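Local coordinates for NIF3-related protein (Bacillus cereus, PDB 2GX8), which is of unknown function but belongs to the Nif3 family, binds a pair of zinc ions at a conserved dimetal site and carries a probable regulatory domain, at residues S26-F38 / G58-A70. Residues are numbered along the deposited sequence; the frame is centred on the assembly and turned at random.
Sequences SKIPNGHEIISLF and GALNKPVRHVLIA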
ATOM      1  N   SER C  26     -25.461 -47.445  18.216  1.00 88.11           N
ATOM      2  CA  SER C  26     -25.021 -46.028  18.045  1.00 87.55           C
ATOM      3  C   SER C  26     -23.561 -45.820  18.446  1.00 86.61           C
ATOM      4  O   SER C  26     -23.083 -46.375  19.443  1.00 87.14           O
ATOM      5  CB  SER C  26     -25.936 -45.058  18.816  1.00 88.04           C
ATOM      6  OG  SER C  26     -27.188 -44.896  18.156  1.00 89.26           O
ATOM      7  N   LYS C  27     -22.878 -45.012  17.639  1.00 84.37           N
ATOM      8  CA  LYS C  27     -21.476 -44.642  17.817  1.00 81.98           C
ATOM      9  C   LYS C  27     -21.342 -43.199  18.357  1.00 80.72           C
ATOM     10  O   LYS C  27     -22.088 -42.296  17.932  1.00 80.94           O
ATOM     11  CB  LYS C  27     -20.772 -44.736  16.452  1.00 81.55           C
ATOM     12  CG  LYS C  27     -19.413 -44.044  16.358  1.00 78.88           C
ATOM     13  CD  LYS C  27     -19.017 -43.853  14.915  1.00 73.21           C
ATOM     14  CE  LYS C  27     -17.697 -43.146  14.803  1.00 69.88           C
ATOM     15  NZ  LYS C  27     -17.320 -43.043  13.375  1.00 65.48           N
ATOM     16  N   ILE C  28     -20.406 -42.989  19.291  1.00 77.65           N
ATOM     17  CA  ILE C  28     -20.097 -41.646  19.784  1.00 74.34           C
ATOM     18  C   ILE C  28     -19.023 -41.127  18.832  1.00 71.85           C
ATOM     19  O   ILE C  28     -17.934 -41.706  18.734  1.00 71.67           O
ATOM     20  CB  ILE C  28     -19.576 -41.626  21.238  1.00 74.60           C
ATOM     21  CG1 ILE C  28     -20.585 -42.269  22.195  1.00 74.79           C
ATOM     22  CG2 ILE C  28     -19.291 -40.203  21.676  1.00 73.66           C
ATOM     23  CD1 ILE C  28     -20.138 -42.274  23.651  1.00 74.45           C
ATOM     24  N   PRO C  29     -19.335 -40.045  18.110  1.00 69.35           N
ATOM     25  CA  PRO C  29     -18.434 -39.495  17.114  1.00 67.40           C
ATOM     26  C   PRO C  29     -17.406 -38.572  17.710  1.00 65.29           C
ATOM     27  O   PRO C  29     -17.520 -38.188  18.870  1.00 64.87           O
ATOM     28  CB  PRO C  29     -19.369 -38.646  16.265  1.00 67.68           C
ATOM     29  CG  PRO C  29     -20.332 -38.124  17.249  1.00 68.41           C
ATOM     30  CD  PRO C  29     -20.580 -39.263  18.203  1.00 68.90           C
ATOM     31  N   ASN C  30     -16.405 -38.223  16.915  1.00 63.06           N
ATOM     32  CA  ASN C  30     -15.436 -37.255  17.356  1.00 61.30           C
ATOM     33  C   ASN C  30     -15.830 -35.896  16.775  1.00 59.86           C
ATOM     34  O   ASN C  30     -16.770 -35.811  15.987  1.00 59.51           O
ATOM     35  CB  ASN C  30     -13.996 -37.692  17.039  1.00 61.54           C
ATOM     36  CG  ASN C  30     -13.666 -37.658  15.565  1.00 61.51           C
ATOM     37  OD1 ASN C  30     -14.309 -36.978  14.781  1.00 63.58           O
ATOM     38  ND2 ASN C  30     -12.622 -38.365  15.192  1.00 60.30           N
ATOM     39  N   GLY C  31     -15.142 -34.835  17.166  1.00 58.90           N
ATOM     40  CA  GLY C  31     -15.468 -33.503  16.662  1.00 56.89           C
ATOM     41  C   GLY C  31     -15.401 -33.379  15.148  1.00 56.60           C
ATOM     42  O   GLY C  31     -16.277 -32.739  14.543  1.00 55.22           O
ATOM     43  N   HIS C  32     -14.398 -34.026  14.541  1.00 56.40           N
ATOM     44  CA  HIS C  32     -14.162 -33.951  13.095  1.00 56.89           C
ATOM     45  C   HIS C  32     -15.324 -34.416  12.252  1.00 57.86           C
ATOM     46  O   HIS C  32     -15.614 -33.828  11.211  1.00 58.98           O
ATOM     47  CB  HIS C  32     -12.947 -34.761  12.677  1.00 56.77           C
ATOM     48  CG  HIS C  32     -11.648 -34.215  13.165  1.00 56.25           C
ATOM     49  ND1 HIS C  32     -11.233 -32.933  12.888  1.00 55.01           N
ATOM     50  CD2 HIS C  32     -10.630 -34.810  13.830  1.00 55.72           C
ATOM     51  CE1 HIS C  32     -10.036 -32.740  13.415  1.00 58.21           C
ATOM     52  NE2 HIS C  32      -9.643 -33.867  13.981  1.00 57.16           N
ATOM     53  N   GLU C  33     -15.962 -35.486  12.709  1.00 57.93           N
ATOM     54  CA  GLU C  33     -17.096 -36.085  12.046  1.00 58.22           C
ATOM     55  C   GLU C  33     -18.263 -35.134  12.084  1.00 57.69           C
ATOM     56  O   GLU C  33     -18.873 -34.861  11.053  1.00 59.22           O
ATOM     57  CB  GLU C  33     -17.463 -37.374  12.747  1.00 57.97           C
ATOM     58  CG  GLU C  33     -16.314 -38.364  12.747  1.00 62.29           C
ATOM     59  CD  GLU C  33     -16.696 -39.720  13.331  1.00 62.48           C
ATOM     60  OE1 GLU C  33     -17.919 -40.083  13.267  1.00 62.21           O
ATOM     61  OE2 GLU C  33     -15.767 -40.419  13.833  1.00 66.00           O
ATOM     62  N   ILE C  34     -18.576 -34.635  13.272  1.00 56.18           N
ATOM     63  CA  ILE C  34     -19.662 -33.664  13.437  1.00 55.58           C
ATOM     64  C   ILE C  34     -19.444 -32.459  12.543  1.00 54.30           C
ATOM     65  O   ILE C  34     -20.305 -32.090  11.760  1.00 54.80           O
ATOM     66  CB  ILE C  34     -19.777 -33.248  14.906  1.00 55.64           C
ATOM     67  CG1 ILE C  34     -20.128 -34.508  15.711  1.00 58.96           C
ATOM     68  CG2 ILE C  34     -20.811 -32.135  15.092  1.00 54.71           C
ATOM     69  CD1 ILE C  34     -20.158 -34.324  17.180  1.00 60.89           C
ATOM     70  N   ILE C  35     -18.265 -31.869  12.655  1.00 53.77           N
ATOM     71  CA  ILE C  35     -17.872 -30.716  11.859  1.00 52.54           C
ATOM     72  C   ILE C  35     -17.962 -31.024  10.375  1.00 52.96           C
ATOM     73  O   ILE C  35     -18.455 -30.211   9.602  1.00 54.44           O
ATOM     74  CB  ILE C  35     -16.464 -30.233  12.291  1.00 51.76           C
ATOM     75  CG1 ILE C  35     -16.578 -29.595  13.670  1.00 51.32           C
ATOM     76  CG2 ILE C  35     -15.849 -29.275  11.302  1.00 49.68           C
ATOM     77  CD1 ILE C  35     -17.690 -28.583  13.762  1.00 51.48           C
ATOM     78  N   SER C  36     -17.540 -32.223   9.989  1.00 53.36           N
ATOM     79  CA  SER C  36     -17.595 -32.632   8.595  1.00 53.14           C
ATOM     80  C   SER C  36     -19.045 -32.708   8.097  1.00 53.09           C
ATOM     81  O   SER C  36     -19.306 -32.467   6.927  1.00 52.89           O
ATOM     82  CB  SER C  36     -16.884 -33.961   8.390  1.00 52.90           C
ATOM     83  OG  SER C  36     -16.626 -34.158   7.026  1.00 51.22           O
ATOM     84  N   LEU C  37     -19.976 -33.028   8.992  1.00 53.69           N
ATOM     85  CA  LEU C  37     -21.401 -33.072   8.649  1.00 54.35           C
ATOM     86  C   LEU C  37     -22.042 -31.692   8.670  1.00 55.24           C
ATOM     87  O   LEU C  37     -23.080 -31.481   8.042  1.00 57.61           O
ATOM     88  CB  LEU C  37     -22.176 -34.000   9.584  1.00 54.07           C
ATOM     89  CG  LEU C  37     -21.979 -35.510   9.382  1.00 55.28           C
ATOM     90  CD1 LEU C  37     -22.760 -36.297  10.422  1.00 54.29           C
ATOM     91  CD2 LEU C  37     -22.416 -35.930   7.976  1.00 55.54           C
ATOM     92  N   PHE C  38     -21.448 -30.760   9.414  1.00 55.42           N
ATOM     93  CA  PHE C  38     -21.947 -29.390   9.478  1.00 54.47           C
ATOM     94  C   PHE C  38     -21.571 -28.683   8.197  1.00 54.48           C
ATOM     95  O   PHE C  38     -22.366 -27.923   7.632  1.00 55.56           O
ATOM     96  CB  PHE C  38     -21.339 -28.620  10.668  1.00 54.50           C
ATOM     97  CG  PHE C  38     -21.651 -27.140  10.657  1.00 54.08           C
ATOM     98  CD1 PHE C  38     -20.696 -26.209  10.240  1.00 56.96           C
ATOM     99  CD2 PHE C  38     -22.912 -26.676  11.022  1.00 53.99           C
ATOM    100  CE1 PHE C  38     -20.986 -24.835  10.202  1.00 52.54           C
ATOM    101  CE2 PHE C  38     -23.212 -25.313  10.995  1.00 54.97           C
ATOM    102  CZ  PHE C  38     -22.251 -24.388  10.578  1.00 53.44           C
ATOM    103  N   GLY C  58      -9.059 -25.118  20.574  1.00 56.98           N
ATOM    104  CA  GLY C  58      -9.181 -26.526  20.941  1.00 54.65           C
ATOM    105  C   GLY C  58      -8.780 -27.498  19.867  1.00 55.23           C
ATOM    106  O   GLY C  58      -7.952 -27.171  19.011  1.00 55.43           O
ATOM    107  N   ALA C  59      -9.369 -28.701  19.946  1.00 55.23           N
ATOM    108  CA  ALA C  59      -9.135 -29.845  19.046  1.00 54.86           C
ATOM    109  C   ALA C  59     -10.450 -30.594  18.816  1.00 54.98           C
ATOM    110  O   ALA C  59     -11.341 -30.559  19.658  1.00 54.80           O
ATOM    111  CB  ALA C  59      -8.153 -30.782  19.657  1.00 54.36           C
ATOM    112  N   LEU C  60     -10.578 -31.275  17.681  1.00 55.33           N
ATOM    113  CA  LEU C  60     -11.817 -32.010  17.393  1.00 55.57           C
ATOM    114  C   LEU C  60     -11.636 -33.524  17.439  1.00 56.33           C
ATOM    115  O   LEU C  60     -12.609 -34.270  17.315  1.00 56.64           O
ATOM    116  CB  LEU C  60     -12.377 -31.602  16.029  1.00 55.28           C
ATOM    117  CG  LEU C  60     -12.730 -30.135  15.851  1.00 53.14           C
ATOM    118  CD1 LEU C  60     -12.807 -29.820  14.383  1.00 54.61           C
ATOM    119  CD2 LEU C  60     -14.021 -29.764  16.597  1.00 53.01           C
ATOM    120  N   ASN C  61     -10.401 -33.987  17.614  1.00 56.80           N
ATOM    121  CA  ASN C  61     -10.131 -35.433  17.644  1.00 57.22           C
ATOM    122  C   ASN C  61     -10.374 -36.067  19.014  1.00 56.78           C
ATOM    123  O   ASN C  61      -9.429 -36.674  19.615  1.00 57.40           O
ATOM    124  CB  ASN C  61      -8.716 -35.729  17.128  1.00 57.44           C
ATOM    125  CG  ASN C  61      -7.644 -34.861  17.789  1.00 60.37           C
ATOM    126  OD1 ASN C  61      -7.921 -34.063  18.688  1.00 64.14           O
ATOM    127  ND2 ASN C  61      -6.406 -35.022  17.339  1.00 64.26           N
ATOM    128  N   LYS C  62     -11.670 -35.953  19.477  1.00 56.84           N
ATOM    129  CA  LYS C  62     -12.016 -36.402  20.820  1.00 57.80           C
ATOM    130  C   LYS C  62     -13.512 -36.744  20.819  1.00 57.75           C
ATOM    131  O   LYS C  62     -14.244 -36.173  20.039  1.00 59.50           O
ATOM    132  CB  LYS C  62     -11.695 -35.262  21.812  1.00 58.36           C
ATOM    133  CG  LYS C  62     -12.521 -33.953  21.585  1.00 56.89           C
ATOM    134  CD  LYS C  62     -11.921 -32.716  22.275  1.00 59.58           C
ATOM    135  CE  LYS C  62     -12.961 -31.565  22.476  1.00 60.28           C
ATOM    136  NZ  LYS C  62     -13.852 -31.291  21.296  1.00 65.01           N
ATOM    137  N   PRO C  63     -13.971 -37.706  21.650  1.00 58.09           N
ATOM    138  CA  PRO C  63     -15.412 -38.056  21.702  1.00 58.12           C
ATOM    139  C   PRO C  63     -16.322 -36.879  22.076  1.00 58.07           C
ATOM    140  O   PRO C  63     -16.065 -36.204  23.073  1.00 58.87           O
ATOM    141  CB  PRO C  63     -15.473 -39.133  22.795  1.00 57.40           C
ATOM    142  CG  PRO C  63     -14.119 -39.735  22.776  1.00 57.93           C
ATOM    143  CD  PRO C  63     -13.175 -38.582  22.532  1.00 58.33           C
ATOM    144  N   VAL C  64     -17.374 -36.647  21.284  1.00 58.08           N
ATOM    145  CA  VAL C  64     -18.304 -35.520  21.500  1.00 57.38           C
ATOM    146  C   VAL C  64     -19.745 -36.016  21.720  1.00 57.60           C
ATOM    147  O   VAL C  64     -20.408 -36.426  20.768  1.00 59.53           O
ATOM    148  CB  VAL C  64     -18.269 -34.528  20.303  1.00 57.02           C
ATOM    149  CG1 VAL C  64     -19.215 -33.340  20.539  1.00 56.34           C
ATOM    150  CG2 VAL C  64     -16.858 -34.031  20.037  1.00 57.33           C
ATOM    151  N   ARG C  65     -20.222 -35.984  22.966  1.00 57.13           N
ATOM    152  CA  ARG C  65     -21.571 -36.450  23.304  1.00 57.15           C
ATOM    153  C   ARG C  65     -22.622 -35.356  23.167  1.00 55.84           C
ATOM    154  O   ARG C  65     -23.800 -35.651  23.028  1.00 56.31           O
ATOM    155  CB  ARG C  65     -21.639 -36.948  24.752  1.00 56.78           C
ATOM    156  CG  ARG C  65     -20.641 -38.021  25.175  1.00 59.31           C
ATOM    157  CD  ARG C  65     -20.737 -38.205  26.700  1.00 59.81           C
ATOM    158  NE  ARG C  65     -19.671 -39.011  27.313  1.00 65.60           N
ATOM    159  CZ  ARG C  65     -19.687 -40.340  27.404  1.00 69.52           C
ATOM    160  NH1 ARG C  65     -20.699 -41.033  26.888  1.00 69.86           N
ATOM    161  NH2 ARG C  65     -18.682 -40.987  27.996  1.00 71.00           N
ATOM    162  N   HIS C  66     -22.200 -34.099  23.262  1.00 55.18           N
ATOM    163  CA  HIS C  66     -23.101 -32.945  23.222  1.00 54.16           C
ATOM    164  C   HIS C  66     -22.437 -31.774  22.551  1.00 52.63           C
ATOM    165  O   HIS C  66     -21.261 -31.527  22.779  1.00 53.46           O
ATOM    166  CB  HIS C  66     -23.454 -32.463  24.625  1.00 54.91           C
ATOM    167  CG  HIS C  66     -24.292 -33.410  25.419  1.00 55.33           C
ATOM    168  ND1 HIS C  66     -23.755 -34.463  26.132  1.00 58.48           N
ATOM    169  CD2 HIS C  66     -25.623 -33.432  25.660  1.00 55.54           C
ATOM    170  CE1 HIS C  66     -24.725 -35.112  26.747  1.00 57.59           C
ATOM    171  NE2 HIS C  66     -25.867 -34.504  26.479  1.00 57.22           N
ATOM    172  N   VAL C  67     -23.207 -31.041  21.752  1.00 51.29           N
ATOM    173  CA  VAL C  67     -22.719 -29.845  21.026  1.00 50.41           C
ATOM    174  C   VAL C  67     -23.663 -28.662  21.287  1.00 50.82           C
ATOM    175  O   VAL C  67     -24.875 -28.865  21.423  1.00 49.68           O
ATOM    176  CB  VAL C  67     -22.666 -30.113  19.495  1.00 50.98           C
ATOM    177  CG1 VAL C  67     -21.908 -29.051  18.761  1.00 45.90           C
ATOM    178  CG2 VAL C  67     -22.004 -31.499  19.217  1.00 50.35           C
ATOM    179  N   LEU C  68     -23.119 -27.434  21.339  1.00 50.68           N
ATOM    180  CA  LEU C  68     -23.936 -26.241  21.554  1.00 50.62           C
ATOM    181  C   LEU C  68     -23.890 -25.282  20.352  1.00 53.14           C
ATOM    182  O   LEU C  68     -22.797 -24.927  19.862  1.00 53.96           O
ATOM    183  CB  LEU C  68     -23.468 -25.484  22.810  1.00 51.15           C
ATOM    184  CG  LEU C  68     -24.286 -24.291  23.322  1.00 50.00           C
ATOM    185  CD1 LEU C  68     -25.655 -24.744  23.823  1.00 47.27           C
ATOM    186  CD2 LEU C  68     -23.542 -23.559  24.442  1.00 46.20           C
ATOM    187  N   ILE C  69     -25.062 -24.862  19.881  1.00 51.49           N
ATOM    188  CA  ILE C  69     -25.101 -23.890  18.819  1.00 50.13           C
ATOM    189  C   ILE C  69     -25.277 -22.518  19.483  1.00 51.24           C
ATOM    190  O   ILE C  69     -26.214 -22.313  20.271  1.00 50.51           O
ATOM    191  CB  ILE C  69     -26.244 -24.133  17.827  1.00 51.03           C
ATOM    192  CG1 ILE C  69     -26.334 -25.619  17.440  1.00 46.57           C
ATOM    193  CG2 ILE C  69     -26.024 -23.311  16.587  1.00 47.90           C
ATOM    194  CD1 ILE C  69     -25.067 -26.127  16.782  1.00 45.53           C
ATOM    195  N   ALA C  70     -24.380 -21.588  19.156  1.00 50.16           N
ATOM    196  CA  ALA C  70     -24.430 -20.232  19.713  1.00 51.23           C
ATOM    197  C   ALA C  70     -24.337 -19.178  18.637  1.00 51.54           C
ATOM    198  O   ALA C  70     -23.901 -19.469  17.525  1.00 52.93           O
ATOM    199  CB  ALA C  70     -23.279 -20.025  20.723  1.00 49.04           C
TER
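Leu60 lies against the first turn of helix 31-38, and its side chain meets His32, Ile35 and Gly31 in turn from CB to the methyls. CB sits over one face of the His32 ring, 3.8 Å from the ring centroid and 19° off the ring normal, a CH-pi contact displaced toward the rim. With CG anti to the carbonyl carbon (chi1 -60°), the branch beyond turns toward Ile35, whose side chain it crosses at about a right angle: CD1 touches His32 ND1 and, at 3.8 Å, Ile35 CG1, while CD2 touches both Ile35 CG1 (3.9 Å) and Gly31 CA (4.0 Å). The Leu60 carbonyl O faces the helix start and takes weak bonds from Gly31 N and His32 N. Asn30 is the N-cap; its OD1 accepts from Glu33 N at 3.0 Å, nearly in line with the side-chain C=O. Just before it, Val64 N bonds Pro29 O at 2.9 Å, part of a single beta bridge between Asn30 and Pro63. Deeper in, Ile34 CD1 reaches Val64 CG1 at 3.6 Å and Val67 CG2 at 3.9 Å. The contact joins the N-terminal end of helix 31-38 to the loop leading into strand 66-70, an inner strand of the mixed sheet between 88-91 and 383-386. Val64 and Val67 also pack on Val88, Lys62 NZ bonds Asn87 O, and at Gly58 the chain pairs with a strand of the second subunit.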